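Local structure of uncharacterized protein (Thermus thermophilus HB8, 6SCE) at residues Lys90-Ala93 and Val94-Gly98; Gly382-Ala385 and Met386-Leu390. The protein is a DNA nuclease of type III CRISPR defence that is switched on when cyclic oligoadenylate binds, probably at its CARF domains. One frame throughout, in Å; residues are numbered along the deposited sequence.

Contact 1 (Lys90-Ala93 and Val94-Gly98); sequences KYWA and VRFLG. With nucleotides of chain B.
Val94 N to Lys90 O, at 2.9 Å, is the first of four successive i to i+4 backbone hydrogen bonds that link the two segments, the last being Leu97 N to Ala93 O. The Arg95 side chain runs back along the helix beside Tyr91 and Trp92. Its CD packs 3.4 Å from Tyr91 CZ, and NH1 donates a bent hydrogen bond (136°) to Tyr91 OH at 3.1 Å. One face of the guanidinium rests, offset, on the six-membered part of the Trp92 indole at CZ3, the planes 23° apart and Arg95 NH1 3.5 Å from Trp92 CH2, whereas it stands steeply to the phenol ring. With an alanine at this position, the Tyr91 hydroxyl is likely to lose this donor and Trp92 the guanidinium beside it. Further on, Trp92 CE3 meets Phe96 CE1 at 3.7 Å. At the helix start, Lys90 grips the phosphate of A1 of chain B twice, through its backbone N to OP1 and, with the chain bent at chi3 (-71°), through NZ to OP2 at 2.7 Å. Helix 90-100 links the parallel strands 81-84 and 105-111; Ala93 and Val94 pack against helix 384-393, while Trp92 meets Phe39, just past strand 33-38, and Phe96 meets Tyr37 within it.

Contact 2 (Gly382-Ala385 and Met386-Leu390); sequences GTTA and MALGL. With nucleotides of chain B.
Thr384 holds OP1 of A3 of chain B by two hydrogen bonds, OG1 at 2.6 Å and the backbone N at 2.8 Å. The hydroxyl can reach the phosphate beside that N-H because it lies anti to the carbonyl carbon (chi1 -54°). This phosphate sits at the amino end of helix 384-393, where the helix dipole would probably add to the attraction for its negative charge. One residue earlier, Thr383 is the N-cap: its OG1 accepts from Met386 N at 3.2 Å, the bond fairly straight at 157°, and also hydrogen-bonds to Pro351 O. Thr383 O receives Ala387 N, and Leu388 N and Gly389 N carry the helical pattern onward.

Around this polar end, Thr383 CG2 packs 3.6 Å from O4' of A3 of chain B. Met386, a selenomethionine, passes obliquely across Thr383 with its SE 3.7 Å from C2 of the adenine of A3 of chain B; the bend at chi3 (59°) turns its CE toward Gly382, 3.8 Å from CA. Gly382 has positive phi, and a beta carbon there would collide with that CE. Farther along, Thr384 CG2 lies alongside Leu388 CD1 at 4.0 Å, both side chains pointing the same way. A phosphate received by backbone and hydroxyl at a helix's amino end, just after a parallel strand, is characteristic of nucleotide sites in Rossmann-like folds, consistent with a CARF-type pocket for cyclic oligoadenylate.

In the fold
Contact 1 comes first along the chain and contact 2 nearly 300 residues later, yet their centres are only about 11 Å apart. Each lies on the helix of a beta-alpha-beta unit: 81-84, 90-100, 105-111 for contact 1 and 375-378, 384-393, 399-404 for contact 2. The two sheets, each with strand order 3-2-1-4-5-6-7, make a matched pair, consistent with two CARF-like domains in a single chain. Their helices pack together with both amino ends at the bound RNA, taking the phosphates of different nucleotides of chain B. Lys90 NZ crosses the interface to Gly382 O (2.7 Å, a probable hydrogen bond), tying the two halves of the binding site together.

Contact 1 (Lys90-Ala93 and Val94-Gly98)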
ATOM      1  N   LYS A  90      10.960   4.101   6.993  1.00 23.10           N
ATOM      2  CA  LYS A  90      12.276   4.391   6.446  1.00 25.10           C
ATOM      3  C   LYS A  90      12.900   5.679   7.030  1.00 26.05           C
ATOM      4  O   LYS A  90      14.123   5.839   7.060  1.00 26.83           O
ATOM      5  CB  LYS A  90      12.223   4.441   4.904  1.00 26.73           C
ATOM      6  CG  LYS A  90      11.834   3.069   4.367  1.00 28.87           C
ATOM      7  CD  LYS A  90      11.695   2.944   2.864  1.00 31.12           C
ATOM      8  CE  LYS A  90      10.507   3.638   2.279  1.00 30.42           C
ATOM      9  NZ  LYS A  90       9.355   2.762   1.922  1.00 28.23           N
ATOM     10  N   TYR A  91      12.042   6.586   7.483  1.00 24.56           N
ATOM     11  CA  TYR A  91      12.466   7.766   8.196  1.00 26.25           C
ATOM     12  C   TYR A  91      13.463   7.443   9.306  1.00 25.12           C
ATOM     13  O   TYR A  91      14.466   8.113   9.436  1.00 24.80           O
ATOM     14  CB  TYR A  91      11.232   8.471   8.758  1.00 27.91           C
ATOM     15  CG  TYR A  91      11.531   9.599   9.712  1.00 27.55           C
ATOM     16  CD1 TYR A  91      11.824  10.895   9.257  1.00 28.95           C
ATOM     17  CD2 TYR A  91      11.506   9.378  11.088  1.00 30.86           C
ATOM     18  CE1 TYR A  91      12.097  11.930  10.157  1.00 29.92           C
ATOM     19  CE2 TYR A  91      11.777  10.393  11.978  1.00 31.19           C
ATOM     20  CZ  TYR A  91      12.061  11.669  11.518  1.00 32.70           C
ATOM     21  OH  TYR A  91      12.329  12.643  12.465  1.00 32.38           O
ATOM     22  N   TRP A  92      13.154   6.445  10.125  1.00 25.30           N
ATOM     23  CA  TRP A  92      13.995   6.074  11.230  1.00 25.49           C
ATOM     24  C   TRP A  92      15.235   5.335  10.782  1.00 25.33           C
ATOM     25  O   TRP A  92      16.256   5.480  11.402  1.00 26.20           O
ATOM     26  CB  TRP A  92      13.203   5.292  12.283  1.00 26.87           C
ATOM     27  CG  TRP A  92      12.388   6.202  13.112  1.00 29.35           C
ATOM     28  CD1 TRP A  92      11.022   6.394  13.093  1.00 29.97           C
ATOM     29  CD2 TRP A  92      12.917   7.125  14.055  1.00 31.73           C
ATOM     30  NE1 TRP A  92      10.690   7.380  14.009  1.00 31.61           N
ATOM     31  CE2 TRP A  92      11.836   7.833  14.609  1.00 33.17           C
ATOM     32  CE3 TRP A  92      14.213   7.401  14.501  1.00 34.12           C
ATOM     33  CZ2 TRP A  92      12.017   8.806  15.605  1.00 34.83           C
ATOM     34  CZ3 TRP A  92      14.389   8.367  15.486  1.00 37.87           C
ATOM     35  CH2 TRP A  92      13.286   9.059  16.013  1.00 32.38           C
ATOM     36  N   ALA A  93      15.162   4.582   9.686  1.00 24.27           N
ATOM     37  CA  ALA A  93      16.367   4.011   9.103  1.00 23.96           C
ATOM     38  C   ALA A  93      17.345   5.125   8.752  1.00 26.91           C
ATOM     39  O   ALA A  93      18.555   5.038   9.030  1.00 25.90           O
ATOM     40  CB  ALA A  93      16.040   3.187   7.879  1.00 23.77           C
ATOM     41  N   VAL A  94      16.828   6.182   8.151  1.00 25.36           N
ATOM     42  CA  VAL A  94      17.697   7.278   7.770  1.00 26.16           C
ATOM     43  C   VAL A  94      18.361   7.923   8.999  1.00 26.74           C
ATOM     44  O   VAL A  94      19.579   8.173   8.985  1.00 27.69           O
ATOM     45  CB  VAL A  94      16.946   8.334   6.970  1.00 26.67           C
ATOM     46  CG1 VAL A  94      17.777   9.596   6.828  1.00 30.64           C
ATOM     47  CG2 VAL A  94      16.573   7.790   5.599  1.00 27.61           C
ATOM     48  N   ARG A  95      17.572   8.179  10.027  1.00 27.04           N
ATOM     49  CA  ARG A  95      18.094   8.804  11.258  1.00 30.08           C
ATOM     50  C   ARG A  95      19.080   7.907  12.011  1.00 28.68           C
ATOM     51  O   ARG A  95      20.149   8.366  12.439  1.00 29.12           O
ATOM     52  CB  ARG A  95      16.967   9.217  12.154  1.00 31.06           C
ATOM     53  CG  ARG A  95      16.172  10.355  11.489  1.00 35.15           C
ATOM     54  CD  ARG A  95      15.315  11.119  12.419  1.00 36.96           C
ATOM     55  NE  ARG A  95      16.121  11.750  13.465  1.00 35.21           N
ATOM     56  CZ  ARG A  95      15.616  12.230  14.583  1.00 38.17           C
ATOM     57  NH1 ARG A  95      14.309  12.208  14.790  1.00 39.73           N
ATOM     58  NH2 ARG A  95      16.430  12.735  15.506  1.00 41.65           N
ATOM     59  N   PHE A  96      18.754   6.619  12.120  1.00 27.40           N
ATOM     60  CA  PHE A  96      19.678   5.664  12.722  1.00 26.79           C
ATOM     61  C   PHE A  96      20.946   5.522  11.911  1.00 28.82           C
ATOM     62  O   PHE A  96      22.023   5.406  12.484  1.00 31.43           O
ATOM     63  CB  PHE A  96      19.027   4.287  12.891  1.00 26.36           C
ATOM     64  CG  PHE A  96      18.303   4.124  14.177  1.00 27.82           C
ATOM     65  CD1 PHE A  96      17.350   5.053  14.577  1.00 28.16           C
ATOM     66  CD2 PHE A  96      18.549   3.031  15.000  1.00 29.09           C
ATOM     67  CE1 PHE A  96      16.669   4.906  15.761  1.00 29.60           C
ATOM     68  CE2 PHE A  96      17.873   2.895  16.197  1.00 30.03           C
ATOM     69  CZ  PHE A  96      16.911   3.818  16.566  1.00 28.23           C
ATOM     70  N   LEU A  97      20.855   5.544  10.583  1.00 27.68           N
ATOM     71  CA  LEU A  97      22.064   5.398   9.788  1.00 29.32           C
ATOM     72  C   LEU A  97      23.008   6.574  10.074  1.00 35.50           C
ATOM     73  O   LEU A  97      24.222   6.367  10.203  1.00 37.21           O
ATOM     74  CB  LEU A  97      21.784   5.349   8.316  1.00 29.57           C
ATOM     75  CG  LEU A  97      22.986   5.279   7.377  1.00 30.03           C
ATOM     76  CD1 LEU A  97      23.823   4.034   7.624  1.00 31.29           C
ATOM     77  CD2 LEU A  97      22.501   5.338   5.948  1.00 32.90           C
ATOM     78  N   GLY A  98      22.456   7.785  10.179  1.00 32.86           N
ATOM     79  CA  GLY A  98      23.303   8.966  10.507  1.00 37.16           C
ATOM     80  C   GLY A  98      24.078   8.765  11.812  1.00 35.14           C
ATOM     81  O   GLY A  98      25.251   9.076  11.893  1.00 42.84           O
TER
ATOM     82  P     A B   1       7.485   2.736   5.198  1.00 24.09           P
ATOM     83  OP1   A B   1       8.436   3.863   5.458  1.00 23.76           O
ATOM     84  OP2   A B   1       7.719   1.914   3.947  1.00 24.41           O
ATOM     85  O5'   A B   1       7.517   1.810   6.497  1.00 23.88           O
ATOM     86  C5'   A B   1       7.155   0.433   6.441  1.00 24.02           C
ATOM     87  C4'   A B   1       6.619   0.034   7.795  1.00 24.50           C
ATOM     88  O4'   A B   1       5.302   0.618   7.981  1.00 24.59           O
ATOM     89  C3'   A B   1       6.467  -1.481   7.968  1.00 23.01           C
ATOM     90  O3'   A B   1       7.592  -1.957   8.716  1.00 23.23           O
ATOM     91  C2'   A B   1       5.123  -1.608   8.701  1.00 24.17           C
ATOM     92  O2'   A B   1       5.291  -1.535  10.101  1.00 23.16           O
ATOM     93  C1'   A B   1       4.350  -0.402   8.182  1.00 25.21           C
ATOM     94  N9    A B   1       3.644  -0.623   6.919  1.00 26.34           N
ATOM     95  C8    A B   1       3.653   0.208   5.834  1.00 26.73           C
ATOM     96  N7    A B   1       2.916  -0.249   4.854  1.00 26.70           N
ATOM     97  C5    A B   1       2.378  -1.432   5.331  1.00 27.68           C
ATOM     98  C6    A B   1       1.513  -2.382   4.755  1.00 32.04           C
ATOM     99  N6    A B   1       1.034  -2.276   3.518  1.00 35.07           N
ATOM    100  N1    A B   1       1.167  -3.454   5.509  1.00 32.04           N
ATOM    101  C2    A B   1       1.674  -3.548   6.747  1.00 32.06           C
ATOM    102  N3    A B   1       2.506  -2.723   7.383  1.00 26.71           N
ATOM    103  C4    A B   1       2.825  -1.673   6.609  1.00 25.01           C
TER

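Contact 2 (Gly382-Ala385 and Met386-Leu390)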
ATOM      1  N   GLY A 382       9.956   3.171  -2.370  1.00 25.86           N
ATOM      2  CA  GLY A 382      10.907   2.125  -2.553  1.00 25.17           C
ATOM      3  C   GLY A 382      11.131   1.363  -1.267  1.00 25.42           C
ATOM      4  O   GLY A 382      10.590   1.686  -0.194  1.00 25.74           O
ATOM      5  N   THR A 383      11.986   0.363  -1.373  1.00 24.46           N
ATOM      6  CA  THR A 383      12.436  -0.424  -0.244  1.00 23.45           C
ATOM      7  C   THR A 383      13.363   0.416   0.622  1.00 22.88           C
ATOM      8  O   THR A 383      13.790   1.492   0.221  1.00 24.12           O
ATOM      9  CB  THR A 383      13.217  -1.650  -0.737  1.00 24.35           C
ATOM     10  OG1 THR A 383      14.382  -1.182  -1.416  1.00 24.04           O
ATOM     11  CG2 THR A 383      12.346  -2.505  -1.648  1.00 25.48           C
ATOM     12  N   THR A 384      13.708  -0.058   1.808  1.00 22.50           N
ATOM     13  CA  THR A 384      14.637   0.692   2.663  1.00 23.28           C
ATOM     14  C   THR A 384      15.998   0.876   1.991  1.00 25.98           C
ATOM     15  O   THR A 384      16.578   1.963   2.043  1.00 25.40           O
ATOM     16  CB  THR A 384      14.775   0.063   4.064  1.00 25.24           C
ATOM     17  OG1 THR A 384      13.466  -0.084   4.631  1.00 25.62           O
ATOM     18  CG2 THR A 384      15.582   0.906   4.955  1.00 26.01           C
ATOM     19  N   ALA A 385      16.458  -0.159   1.283  1.00 24.10           N
ATOM     20  CA  ALA A 385      17.663  -0.062   0.485  1.00 25.02           C
ATOM     21  C   ALA A 385      17.607   1.081  -0.499  1.00 23.94           C
ATOM     22  O   ALA A 385      18.565   1.862  -0.557  1.00 26.04           O
ATOM     23  CB  ALA A 385      17.953  -1.379  -0.238  1.00 25.36           C
HETATM   24  N   MSE A 386      16.500   1.209  -1.221  1.00 24.62           N
HETATM   25  CA  MSE A 386      16.368   2.232  -2.249  1.00 24.06           C
HETATM   26  C   MSE A 386      16.310   3.621  -1.663  1.00 25.75           C
HETATM   27  O   MSE A 386      16.954   4.553  -2.142  1.00 25.11           O
HETATM   28  CB  MSE A 386      15.175   1.940  -3.118  1.00 25.24           C
HETATM   29  CG  MSE A 386      15.285   0.651  -3.943  1.00 24.85           C
HETATM   30 SE   MSE A 386      13.606   0.002  -4.641  1.00 26.43          SE
HETATM   31  CE  MSE A 386      13.042   1.524  -5.691  1.00 24.03           C
ATOM     32  N   ALA A 387      15.538   3.764  -0.595  1.00 26.33           N
ATOM     33  CA  ALA A 387      15.407   5.044   0.083  1.00 25.45           C
ATOM     34  C   ALA A 387      16.697   5.502   0.759  1.00 25.08           C
ATOM     35  O   ALA A 387      17.031   6.697   0.729  1.00 25.90           O
ATOM     36  CB  ALA A 387      14.270   4.972   1.078  1.00 25.00           C
ATOM     37  N   LEU A 388      17.415   4.582   1.397  1.00 25.67           N
ATOM     38  CA  LEU A 388      18.741   4.907   1.924  1.00 25.67           C
ATOM     39  C   LEU A 388      19.706   5.320   0.806  1.00 26.63           C
ATOM     40  O   LEU A 388      20.519   6.221   0.993  1.00 26.13           O
ATOM     41  CB  LEU A 388      19.311   3.769   2.731  1.00 26.98           C
ATOM     42  CG  LEU A 388      18.625   3.522   4.071  1.00 28.51           C
ATOM     43  CD1 LEU A 388      19.287   2.374   4.806  1.00 29.12           C
ATOM     44  CD2 LEU A 388      18.657   4.765   4.914  1.00 28.76           C
ATOM     45  N   GLY A 389      19.599   4.684  -0.351  1.00 26.27           N
ATOM     46  CA  GLY A 389      20.392   5.073  -1.508  1.00 27.20           C
ATOM     47  C   GLY A 389      20.165   6.489  -1.931  1.00 27.19           C
ATOM     48  O   GLY A 389      21.101   7.245  -2.265  1.00 28.41           O
ATOM     49  N   LEU A 390      18.896   6.875  -1.897  1.00 27.15           N
ATOM     50  CA  LEU A 390      18.552   8.233  -2.229  1.00 28.76           C
ATOM     51  C   LEU A 390      19.114   9.164  -1.172  1.00 27.82           C
ATOM     52  O   LEU A 390      19.676  10.186  -1.502  1.00 28.11           O
ATOM     53  CB  LEU A 390      17.034   8.400  -2.367  1.00 28.86           C
ATOM     54  CG  LEU A 390      16.473   9.833  -2.402  1.00 30.71           C
ATOM     55  CD1 LEU A 390      17.158  10.690  -3.425  1.00 31.63           C
ATOM     56  CD2 LEU A 390      15.001   9.761  -2.757  1.00 33.94           C
TER
ATOM     57  P     A B   3      10.850  -1.922   3.513  1.00 26.45           P
ATOM     58  OP1   A B   3      12.347  -2.063   3.304  1.00 23.87           O
ATOM     59  OP2   A B   3      10.494  -1.077   4.706  1.00 27.62           O
ATOM     60  O5'   A B   3      10.198  -1.332   2.193  1.00 25.07           O
ATOM     61  C5'   A B   3       8.786  -1.341   1.938  1.00 27.44           C
ATOM     62  C4'   A B   3       8.569  -0.583   0.649  1.00 26.31           C
ATOM     63  O4'   A B   3       9.202  -1.300  -0.454  1.00 25.77           O
ATOM     64  C3'   A B   3       7.115  -0.372   0.244  1.00 23.64           C
ATOM     65  O3'   A B   3       6.974   1.000  -0.066  1.00 24.07           O
ATOM     66  C2'   A B   3       6.965  -1.271  -0.994  1.00 25.10           C
ATOM     67  O2'   A B   3       5.984  -0.832  -1.907  1.00 24.69           O
ATOM     68  C1'   A B   3       8.369  -1.189  -1.580  1.00 24.92           C
ATOM     69  N9    A B   3       8.697  -2.280  -2.469  1.00 28.50           N
ATOM     70  C8    A B   3       8.525  -3.620  -2.216  1.00 29.33           C
ATOM     71  N7    A B   3       8.956  -4.374  -3.207  1.00 29.41           N
ATOM     72  C5    A B   3       9.469  -3.478  -4.130  1.00 28.52           C
ATOM     73  C6    A B   3      10.084  -3.666  -5.383  1.00 29.27           C
ATOM     74  N6    A B   3      10.322  -4.869  -5.898  1.00 31.99           N
ATOM     75  N1    A B   3      10.500  -2.556  -6.035  1.00 27.40           N
ATOM     76  C2    A B   3      10.289  -1.356  -5.480  1.00 29.23           C
ATOM     77  N3    A B   3       9.713  -1.054  -4.310  1.00 28.27           N
ATOM     78  C4    A B   3       9.323  -2.180  -3.682  1.00 28.12           C
TER